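Local coordinates for protein ferritin (Mycoplasma penetrans, PDB 7DIE) that takes up ferrous iron and, as a ferritin, probably oxidises it at atypical ferroxidase centres and stores it as ferric iron inside a 24-subunit shell, at residues Met13-Ser17 with Val71-Lys76; Lys51-Lys56 with Asp138-Ile142; Ala59-Leu64 with Trp130-Asp134. All blocks are in the same frame, centred on the assembly; numbering follows the deposited sequence. Where two conformers were deposited one is given.

Contact 1: Met13-Ser17 with Val71-Lys76; sequences MDLVS and VDSILK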
loop_
_atom_site.group_PDB
_atom_site.type_symbol
_atom_site.label_atom_id
_atom_site.label_comp_id
_atom_site.label_asym_id
_atom_site.label_seq_id
_atom_site.Cartn_x
_atom_site.Cartn_y
_atom_site.Cartn_z
ATOM N N MET A 13 -53.955 -10.344 12.081
ATOM C CA MET A 13 -53.036 -9.368 12.671
ATOM C C MET A 13 -53.003 -9.487 14.190
ATOM O O MET A 13 -51.948 -9.303 14.809
ATOM C CB MET A 13 -53.407 -7.949 12.243
ATOM C CG MET A 13 -53.269 -7.702 10.766
ATOM S SD MET A 13 -51.602 -7.961 10.111
ATOM C CE MET A 13 -51.658 -9.551 9.478
ATOM N N ASP A 14 -54.142 -9.798 14.813
ATOM C CA ASP A 14 -54.129 -10.060 16.247
ATOM C C ASP A 14 -53.249 -11.257 16.584
ATOM O O ASP A 14 -52.603 -11.277 17.636
ATOM C CB ASP A 14 -55.546 -10.308 16.765
ATOM C CG ASP A 14 -56.347 -9.032 16.923
ATOM O OD1 ASP A 14 -55.797 -7.920 16.750
ATOM O OD2 ASP A 14 -57.547 -9.157 17.229
ATOM N N LEU A 15 -53.245 -12.289 15.730
ATOM C CA LEU A 15 -52.359 -13.429 15.962
ATOM C C LEU A 15 -50.891 -13.035 15.822
ATOM O O LEU A 15 -50.034 -13.558 16.541
ATOM C CB LEU A 15 -52.671 -14.564 14.981
ATOM C CG LEU A 15 -53.936 -15.370 15.291
ATOM C CD1 LEU A 15 -54.149 -16.414 14.210
ATOM C CD2 LEU A 15 -53.809 -16.033 16.650
ATOM N N VAL A 16 -50.572 -12.159 14.869
ATOM C CA VAL A 16 -49.190 -11.684 14.750
ATOM C C VAL A 16 -48.801 -10.919 16.007
ATOM O O VAL A 16 -47.719 -11.111 16.572
ATOM C CB VAL A 16 -49.016 -10.820 13.489
ATOM C CG1 VAL A 16 -47.616 -10.197 13.468
ATOM C CG2 VAL A 16 -49.247 -11.649 12.218
ATOM N N SER A 17 -49.686 -10.027 16.452
ATOM C CA SER A 17 -49.489 -9.291 17.689
ATOM C C SER A 17 -49.346 -10.237 18.878
ATOM O O SER A 17 -48.491 -10.037 19.747
ATOM C CB SER A 17 -50.681 -8.336 17.854
ATOM O OG SER A 17 -50.367 -7.165 18.539
ATOM N N VAL A 71 -47.684 -3.397 6.727
ATOM C CA VAL A 71 -49.080 -3.579 6.353
ATOM C C VAL A 71 -50.011 -2.707 7.204
ATOM O O VAL A 71 -51.206 -2.996 7.308
ATOM C CB VAL A 71 -49.477 -5.065 6.398
ATOM C CG1 VAL A 71 -48.720 -5.846 5.313
ATOM C CG2 VAL A 71 -49.187 -5.678 7.761
ATOM N N ASP A 72 -49.472 -1.640 7.814
ATOM C CA ASP A 72 -50.260 -0.612 8.511
ATOM C C ASP A 72 -51.110 -1.183 9.642
ATOM O O ASP A 72 -52.174 -0.644 9.947
ATOM C CB ASP A 72 -51.178 0.160 7.551
ATOM C CG ASP A 72 -50.420 1.065 6.589
ATOM O OD1 ASP A 72 -49.249 1.414 6.856
ATOM O OD2 ASP A 72 -51.018 1.434 5.553
ATOM N N SER A 73 -50.675 -2.261 10.284
ATOM C CA SER A 73 -51.437 -2.845 11.380
ATOM C C SER A 73 -50.823 -2.498 12.732
ATOM O O SER A 73 -49.638 -2.169 12.839
ATOM C CB SER A 73 -51.520 -4.360 11.222
ATOM O OG SER A 73 -52.179 -4.644 10.009
ATOM N N ILE A 74 -51.639 -2.624 13.778
ATOM C CA ILE A 74 -51.318 -2.099 15.108
ATOM C C ILE A 74 -50.848 -3.232 16.015
ATOM O O ILE A 74 -51.542 -4.245 16.178
ATOM C CB ILE A 74 -52.535 -1.379 15.724
ATOM C CG1 ILE A 74 -53.002 -0.226 14.834
ATOM C CG2 ILE A 74 -52.230 -0.896 17.148
ATOM C CD1 ILE A 74 -51.942 0.766 14.488
ATOM N N LEU A 75 -49.675 -3.054 16.627
ATOM C CA LEU A 75 -49.158 -4.003 17.610
ATOM C C LEU A 75 -49.732 -3.701 18.988
ATOM O O LEU A 75 -49.621 -2.579 19.481
ATOM C CB LEU A 75 -47.629 -3.930 17.669
ATOM C CG LEU A 75 -46.936 -4.661 18.818
ATOM C CD1 LEU A 75 -47.152 -6.158 18.664
ATOM C CD2 LEU A 75 -45.430 -4.339 18.798
ATOM N N LYS A 76 -50.312 -4.710 19.623
ATOM C CA LYS A 76 -50.886 -4.574 20.955
ATOM C C LYS A 76 -50.085 -5.425 21.937
ATOM O O LYS A 76 -50.057 -6.650 21.808
ATOM C CB LYS A 76 -52.356 -5.006 20.946
ATOM C CG LYS A 76 -53.223 -4.317 19.876
ATOM C CD LYS A 76 -54.292 -5.260 19.322
ATOM C CE LYS A 76 -55.158 -4.581 18.264
ATOM N NZ LYS A 76 -56.226 -5.483 17.737
#

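Contact 2: Lys51-Lys56 with Asp138-Ile142; sequences KMGSDK and DLEEI. With FE (Fe (III) ion), chain G; FE (Fe (III) ion), chain H.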
loop_
_atom_site.group_PDB
_atom_site.type_symbol
_atom_site.label_atom_id
_atom_site.label_comp_id
_atom_site.label_asym_id
_atom_site.label_seq_id
_atom_site.Cartn_x
_atom_site.Cartn_y
_atom_site.Cartn_z
ATOM N N LYS A 51 -28.010 -13.758 25.973
ATOM C CA LYS A 51 -27.929 -13.852 24.519
ATOM C C LYS A 51 -29.270 -14.255 23.923
ATOM O O LYS A 51 -29.711 -13.673 22.925
ATOM C CB LYS A 51 -26.847 -14.848 24.123
ATOM C CG LYS A 51 -26.726 -15.069 22.604
ATOM C CD LYS A 51 -25.821 -16.256 22.289
ATOM C CE LYS A 51 -25.971 -16.704 20.831
ATOM N NZ LYS A 51 -24.968 -17.759 20.438
ATOM N N MET A 52 -29.945 -15.231 24.536
ATOM C CA MET A 52 -31.231 -15.681 24.002
ATOM C C MET A 52 -32.267 -14.564 24.062
ATOM O O MET A 52 -33.005 -14.336 23.098
ATOM C CB MET A 52 -31.732 -16.912 24.771
ATOM C CG MET A 52 -30.879 -18.168 24.635
ATOM S SD MET A 52 -30.686 -18.744 22.946
ATOM C CE MET A 52 -32.353 -19.243 22.531
ATOM N N GLY A 53 -32.347 -13.865 25.199
ATOM C CA GLY A 53 -33.307 -12.778 25.311
ATOM C C GLY A 53 -32.992 -11.631 24.367
ATOM O O GLY A 53 -33.898 -11.039 23.771
ATOM N N SER A 54 -31.705 -11.298 24.220
ATOM C CA SER A 54 -31.339 -10.232 23.289
ATOM C C SER A 54 -31.684 -10.621 21.858
ATOM O O SER A 54 -32.121 -9.772 21.068
ATOM C CB SER A 54 -29.851 -9.903 23.414
ATOM O OG SER A 54 -29.564 -9.496 24.745
ATOM N N ASP A 55 -31.491 -11.894 21.497
ATOM C CA ASP A 55 -31.848 -12.340 20.153
ATOM C C ASP A 55 -33.350 -12.237 19.913
ATOM O O ASP A 55 -33.792 -11.834 18.827
ATOM C CB ASP A 55 -31.378 -13.780 19.918
ATOM C CG ASP A 55 -31.978 -14.384 18.655
ATOM O OD1 ASP A 55 -31.605 -13.921 17.562
ATOM O OD2 ASP A 55 -32.829 -15.302 18.749
ATOM N N LYS A 56 -34.160 -12.602 20.910
ATOM C CA LYS A 56 -35.605 -12.424 20.745
ATOM C C LYS A 56 -35.932 -10.969 20.428
ATOM O O LYS A 56 -36.773 -10.685 19.569
ATOM C CB LYS A 56 -36.364 -12.866 22.003
ATOM C CG LYS A 56 -36.299 -14.370 22.302
ATOM C CD LYS A 56 -36.773 -15.206 21.106
ATOM C CE LYS A 56 -36.917 -16.704 21.461
ATOM N NZ LYS A 56 -37.465 -17.491 20.293
ATOM N N ASP A 138 -33.722 -21.994 17.829
ATOM C CA ASP A 138 -33.796 -21.551 19.219
ATOM C C ASP A 138 -34.157 -22.704 20.145
ATOM O O ASP A 138 -33.610 -22.814 21.248
ATOM C CB ASP A 138 -34.811 -20.414 19.382
ATOM C CG ASP A 138 -34.327 -19.108 18.790
ATOM O OD1 ASP A 138 -33.185 -19.074 18.286
ATOM O OD2 ASP A 138 -35.095 -18.125 18.796
ATOM N N LEU A 139 -35.095 -23.557 19.735
ATOM C CA LEU A 139 -35.422 -24.697 20.585
ATOM C C LEU A 139 -34.235 -25.649 20.690
ATOM O O LEU A 139 -33.955 -26.188 21.766
ATOM C CB LEU A 139 -36.667 -25.413 20.057
ATOM C CG LEU A 139 -37.182 -26.571 20.931
ATOM C CD1 LEU A 139 -37.459 -26.102 22.362
ATOM C CD2 LEU A 139 -38.441 -27.200 20.324
ATOM N N GLU A 140 -33.490 -25.833 19.599
ATOM C CA GLU A 140 -32.307 -26.688 19.674
ATOM C C GLU A 140 -31.287 -26.148 20.666
ATOM O O GLU A 140 -30.681 -26.915 21.422
ATOM C CB GLU A 140 -31.659 -26.840 18.299
ATOM C CG GLU A 140 -30.471 -27.799 18.328
ATOM C CD GLU A 140 -29.780 -27.922 16.987
ATOM O OE1 GLU A 140 -29.385 -26.889 16.414
ATOM O OE2 GLU A 140 -29.650 -29.058 16.498
ATOM N N GLU A 141 -31.061 -24.833 20.653
ATOM C CA GLU A 141 -30.089 -24.226 21.559
ATOM C C GLU A 141 -30.473 -24.452 23.015
ATOM O O GLU A 141 -29.639 -24.829 23.842
ATOM C CB GLU A 141 -29.984 -22.723 21.278
ATOM C CG GLU A 141 -29.160 -22.379 20.052
ATOM C CD GLU A 141 -27.794 -21.819 20.439
ATOM O OE1 GLU A 141 -26.832 -22.608 20.574
ATOM O OE2 GLU A 141 -27.691 -20.588 20.633
ATOM N N ILE A 142 -31.730 -24.184 23.357
ATOM C CA ILE A 142 -32.155 -24.381 24.738
ATOM C C ILE A 142 -32.166 -25.864 25.081
ATOM O O ILE A 142 -31.727 -26.270 26.167
ATOM C CB ILE A 142 -33.520 -23.712 24.948
ATOM C CG1 ILE A 142 -33.285 -22.204 25.034
ATOM C CG2 ILE A 142 -34.203 -24.250 26.220
ATOM C CD1 ILE A 142 -34.495 -21.393 24.842
HETATM FE FE FE G . -33.702 -16.835 17.283
HETATM FE FE FE H . -31.067 -17.860 17.508
HETATM O O HOH W 1 -32.506 -15.485 15.725
#

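Contact 3: Ala59-Leu64 with Trp130-Asp134; sequences AHMSRL and WFVKD. With FE (Fe (III) ion), chain G.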
loop_
_atom_site.group_PDB
_atom_site.type_symbol
_atom_site.label_atom_id
_atom_site.label_comp_id
_atom_site.label_asym_id
_atom_site.label_seq_id
_atom_site.Cartn_x
_atom_site.Cartn_y
_atom_site.Cartn_z
ATOM N N ALA A 59 -33.961 -9.952 16.717
ATOM C CA ALA A 59 -34.253 -10.726 15.518
ATOM C C ALA A 59 -35.725 -11.095 15.382
ATOM O O ALA A 59 -36.244 -11.088 14.270
ATOM C CB ALA A 59 -33.413 -12.005 15.492
ATOM N N HIS A 60 -36.418 -11.397 16.483
ATOM C CA HIS A 60 -37.810 -11.853 16.385
ATOM C C HIS A 60 -38.784 -10.688 16.502
ATOM O O HIS A 60 -39.523 -10.391 15.559
ATOM C CB HIS A 60 -38.099 -12.895 17.469
ATOM C CG HIS A 60 -37.296 -14.149 17.314
ATOM N ND1 HIS A 60 -37.868 -15.369 17.024
ATOM C CD2 HIS A 60 -35.961 -14.367 17.387
ATOM C CE1 HIS A 60 -36.922 -16.290 16.943
ATOM N NE2 HIS A 60 -35.753 -15.707 17.145
ATOM N N MET A 61 -38.777 -10.011 17.653
ATOM C CA MET A 61 -39.690 -8.890 17.862
ATOM C C MET A 61 -39.491 -7.807 16.805
ATOM O O MET A 61 -40.457 -7.198 16.345
ATOM C CB MET A 61 -39.487 -8.332 19.271
ATOM C CG MET A 61 -39.902 -9.314 20.351
ATOM S SD MET A 61 -39.068 -9.130 21.943
ATOM C CE MET A 61 -39.327 -7.409 22.227
ATOM N N SER A 62 -38.236 -7.548 16.407
ATOM C CA SER A 62 -37.986 -6.511 15.409
ATOM C C SER A 62 -38.628 -6.864 14.072
ATOM O O SER A 62 -39.217 -5.998 13.422
ATOM C CB SER A 62 -36.479 -6.295 15.216
ATOM O OG SER A 62 -35.870 -7.472 14.701
ATOM N N ARG A 63 -38.523 -8.128 13.643
ATOM C CA ARG A 63 -39.148 -8.526 12.377
ATOM C C ARG A 63 -40.671 -8.430 12.459
ATOM O O ARG A 63 -41.322 -8.039 11.486
ATOM C CB ARG A 63 -38.734 -9.950 11.985
ATOM C CG ARG A 63 -37.365 -10.058 11.296
ATOM C CD ARG A 63 -37.021 -11.529 11.006
ATOM N NE ARG A 63 -35.803 -11.665 10.207
ATOM C CZ ARG A 63 -34.573 -11.542 10.696
ATOM N NH1 ARG A 63 -34.381 -11.280 11.995
ATOM N NH2 ARG A 63 -33.527 -11.673 9.889
ATOM N N LEU A 64 -41.255 -8.757 13.618
ATOM C CA LEU A 64 -42.714 -8.713 13.743
ATOM C C LEU A 64 -43.227 -7.282 13.721
ATOM O O LEU A 64 -44.189 -6.977 13.015
ATOM C CB LEU A 64 -43.165 -9.424 15.026
ATOM C CG LEU A 64 -42.868 -10.924 15.038
ATOM C CD1 LEU A 64 -42.946 -11.492 16.447
ATOM C CD2 LEU A 64 -43.839 -11.667 14.118
ATOM N N TRP A 130 -39.487 -17.271 8.107
ATOM C CA TRP A 130 -38.255 -17.057 8.867
ATOM C C TRP A 130 -38.380 -17.626 10.274
ATOM O O TRP A 130 -37.423 -18.190 10.819
ATOM C CB TRP A 130 -37.918 -15.558 8.937
ATOM C CG TRP A 130 -36.616 -15.292 9.681
ATOM C CD1 TRP A 130 -35.361 -15.213 9.125
ATOM C CD2 TRP A 130 -36.437 -15.123 11.095
ATOM N NE1 TRP A 130 -34.424 -14.981 10.105
ATOM C CE2 TRP A 130 -35.054 -14.935 11.323
ATOM C CE3 TRP A 130 -37.308 -15.107 12.195
ATOM C CZ2 TRP A 130 -34.524 -14.739 12.600
ATOM C CZ3 TRP A 130 -36.776 -14.915 13.468
ATOM C CH2 TRP A 130 -35.396 -14.734 13.655
ATOM N N PHE A 131 -39.557 -17.481 10.876
ATOM C CA PHE A 131 -39.793 -17.922 12.245
ATOM C C PHE A 131 -39.947 -19.423 12.325
ATOM O O PHE A 131 -39.540 -20.032 13.319
ATOM C CB PHE A 131 -41.052 -17.236 12.799
ATOM C CG PHE A 131 -40.885 -15.774 13.005
ATOM C CD1 PHE A 131 -41.080 -14.886 11.956
ATOM C CD2 PHE A 131 -40.505 -15.277 14.251
ATOM C CE1 PHE A 131 -40.914 -13.520 12.145
ATOM C CE2 PHE A 131 -40.338 -13.887 14.447
ATOM C CZ PHE A 131 -40.535 -13.020 13.398
ATOM N N VAL A 132 -40.570 -20.030 11.308
ATOM C CA VAL A 132 -40.624 -21.487 11.243
ATOM C C VAL A 132 -39.211 -22.058 11.299
ATOM O O VAL A 132 -38.915 -22.970 12.075
ATOM C CB VAL A 132 -41.346 -21.959 9.969
ATOM C CG1 VAL A 132 -41.159 -23.488 9.819
ATOM C CG2 VAL A 132 -42.833 -21.587 9.981
ATOM N N LYS A 133 -38.314 -21.518 10.474
ATOM C CA LYS A 133 -36.941 -22.016 10.460
ATOM C C LYS A 133 -36.222 -21.695 11.763
ATOM O O LYS A 133 -35.582 -22.568 12.364
ATOM C CB LYS A 133 -36.186 -21.434 9.259
ATOM C CG LYS A 133 -34.790 -22.031 9.034
ATOM C CD LYS A 133 -34.176 -21.492 7.741
ATOM C CE LYS A 133 -32.794 -22.082 7.476
ATOM N NZ LYS A 133 -32.837 -23.575 7.368
ATOM N N ASP A 134 -36.320 -20.449 12.228
ATOM C CA ASP A 134 -35.511 -20.048 13.374
ATOM C C ASP A 134 -36.027 -20.620 14.685
ATOM O O ASP A 134 -35.236 -20.807 15.612
ATOM C CB ASP A 134 -35.427 -18.532 13.491
ATOM C CG ASP A 134 -34.225 -18.097 14.326
ATOM O OD1 ASP A 134 -33.098 -18.305 13.874
ATOM O OD2 ASP A 134 -34.412 -17.592 15.435
HETATM FE FE FE G . -33.702 -16.835 17.283
HETATM O O HOH W 1 -32.506 -15.485 15.725
#

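Contact 1: Met13-Ser17 with Val71-Lys76
Two polar links tie Lys-76 to the helix segment 13-17, one through its side chain and one through its backbone. The ammonium NZ of Lys-76 meets Asp-14 OD1 at 2.7 Å in a salt bridge, approaching on the syn side of the carboxylate and 20° out of its plane. The lysine chain kinks at its second torsion (chi2 145°), then runs straight to NZ and meets the aspartate at a slant. One turn further along the helix, Ser-17 OG accepts the backbone N-H of Lys-76 at 2.7 Å, a nearly linear bond (174°) that pins the loop to the helix where the two backbones come closest, the CA atoms of Ser-17 and Leu-75 being 5.3 Å apart. Asn-21 continues this polar strip, its ND2 bonding to both Ser-17 O and Lys-76 O.

The loop belongs to the long crossover of the ferritin four-helix bundle, leaving helix 43-70 to run along the bundle toward helix 91-118. A Schellman motif, with Asp-72 at positive phi as its C-prime residue, ends helix 43-70, after which the chain passes along helix 10-39.

Apolar and mixed packing fills the other end. Met-13, bent at chi2 and chi3, lays its CG and SD over the hydroxymethyl group of Ser-73, with CG 3.3 Å from Ser-73 OG. Met-13 SD also reaches Val-71 CG2 at 4.1 Å. Near Ser-17, Leu-75 turns CD1 to 3.4 Å from Ser-17 OG. The backbone N and O of Leu-75 bond to Thr-35 and His-32 of a neighbouring subunit.

Contact 2: Lys51-Lys56 with Asp138-Ile142
Asp-138 and Asp-55 meet on one ferric ion, that of chain G. Both carboxylate oxygens of Asp-138 chelate it, OD1 at 2.5 Å and OD2 at 2.4 Å, and OD1 also bonds the iron of chain H, bridging the pair. Lys-56 NZ reaches Asp-138 OD2 on its anti lone pair at 2.9 Å in a salt bridge, the two side chains approaching from opposite directions; the ammonium is also paired with Glu-102 and Glu-23. From helix 43-70, Asp-55, in the conformer described, supplies OD2 to the chain G iron at 2.3 Å, while its OD1 accepts a hydrogen bond from the water on that iron. His-60 and Asp-134 complete the protein ligands of this ion, in a dinuclear centre inside the ferritin bundle, where the two segments run antiparallel (170°).

One turn on, Glu-141 bends at chi2 (-105°) and brings OE2 to 3.9 Å from Lys-51 NZ, a long salt bridge; Lys-166 is the stronger partner of both, its NZ paired with Glu-141 OE1 and its O accepting from Lys-51 NZ. Ile-142 then meets Met-52, whose doubly bent chain sets CE 3.8 Å from Ile-142 CD1, and Tyr-30 of helix 10-39 packs on both residues.

Contact 3: Ala59-Leu64 with Trp130-Asp134
Arg-63 reaches from helix 43-70 over the indole of Trp-130 on helix 122-150. Its CB lies 3.8 Å from Phe-131 CZ. With CG anti to the carbonyl carbon (chi1 -82°), the chain extends from CG to NE and brings CD over the six-membered ring of the indole, a CH-pi contact 3.8 Å from the centroid. NE lies over the CD2-CE2 fusion bond and CZ over CE2 and NE1; the guanidinium is flat on the indole, its plane only 7° from that of the ring and CZ 3.7 Å from the five-membered ring centroid, a cation-pi stack. At the tip, NH1 lies over CZ2 and bonds back to Ala-59 O at 2.9 Å within the guanidinium plane, which fixes the rotation of the group, while NH2 sits above NE1 as a second donor, without a bond.

The two segments are antiparallel helices of the ferritin bundle, with a wider pi-type turn at 59-61 where the iron ligand His-60 sits. His-60, Trp-130 and Phe-131 form an aromatic cluster, in which CZ3 and CH2 of the indole point at one face of the imidazole in a T-shaped pair, planes at 74°. Phe-131 turns its edge to His-60 O and takes Leu-64 CG at 3.5 Å from CZ.

Asp-134 packs its CB on the indole face opposite Arg-63. Its OD2 and His-60 NE2, 2.9 Å apart, both bind the chain G iron, NE2 at 2.3 Å. Glu-23 is hydrogen-bonded to His-60 ND1 and so steadies the imidazole behind the metal.

How the contacts relate
All three contacts are partly buried. Contact 2 lies deepest, its centre about 6 Å from the chain centre, contact 3 about 10 Å, and contact 1 about 18 Å, at the bundle end. Contacts 2 and 3 join the same antiparallel pair, helices 43-70 and 122-150; contact 1 ties helix 10-39 to a loop. The iron of chain G is shared: contact 2 gives it two carboxylates, contact 3 an imidazole and a third carboxylate, and one bound water belongs to both. Away from the metal, contact 2 adds lysine pairs and a methionine, contact 3 stacked and edge-on rings. Contact 1 binds no metal and relies on a salt bridge and a serine; its Val-16 packs on Leu-64 of contact 3.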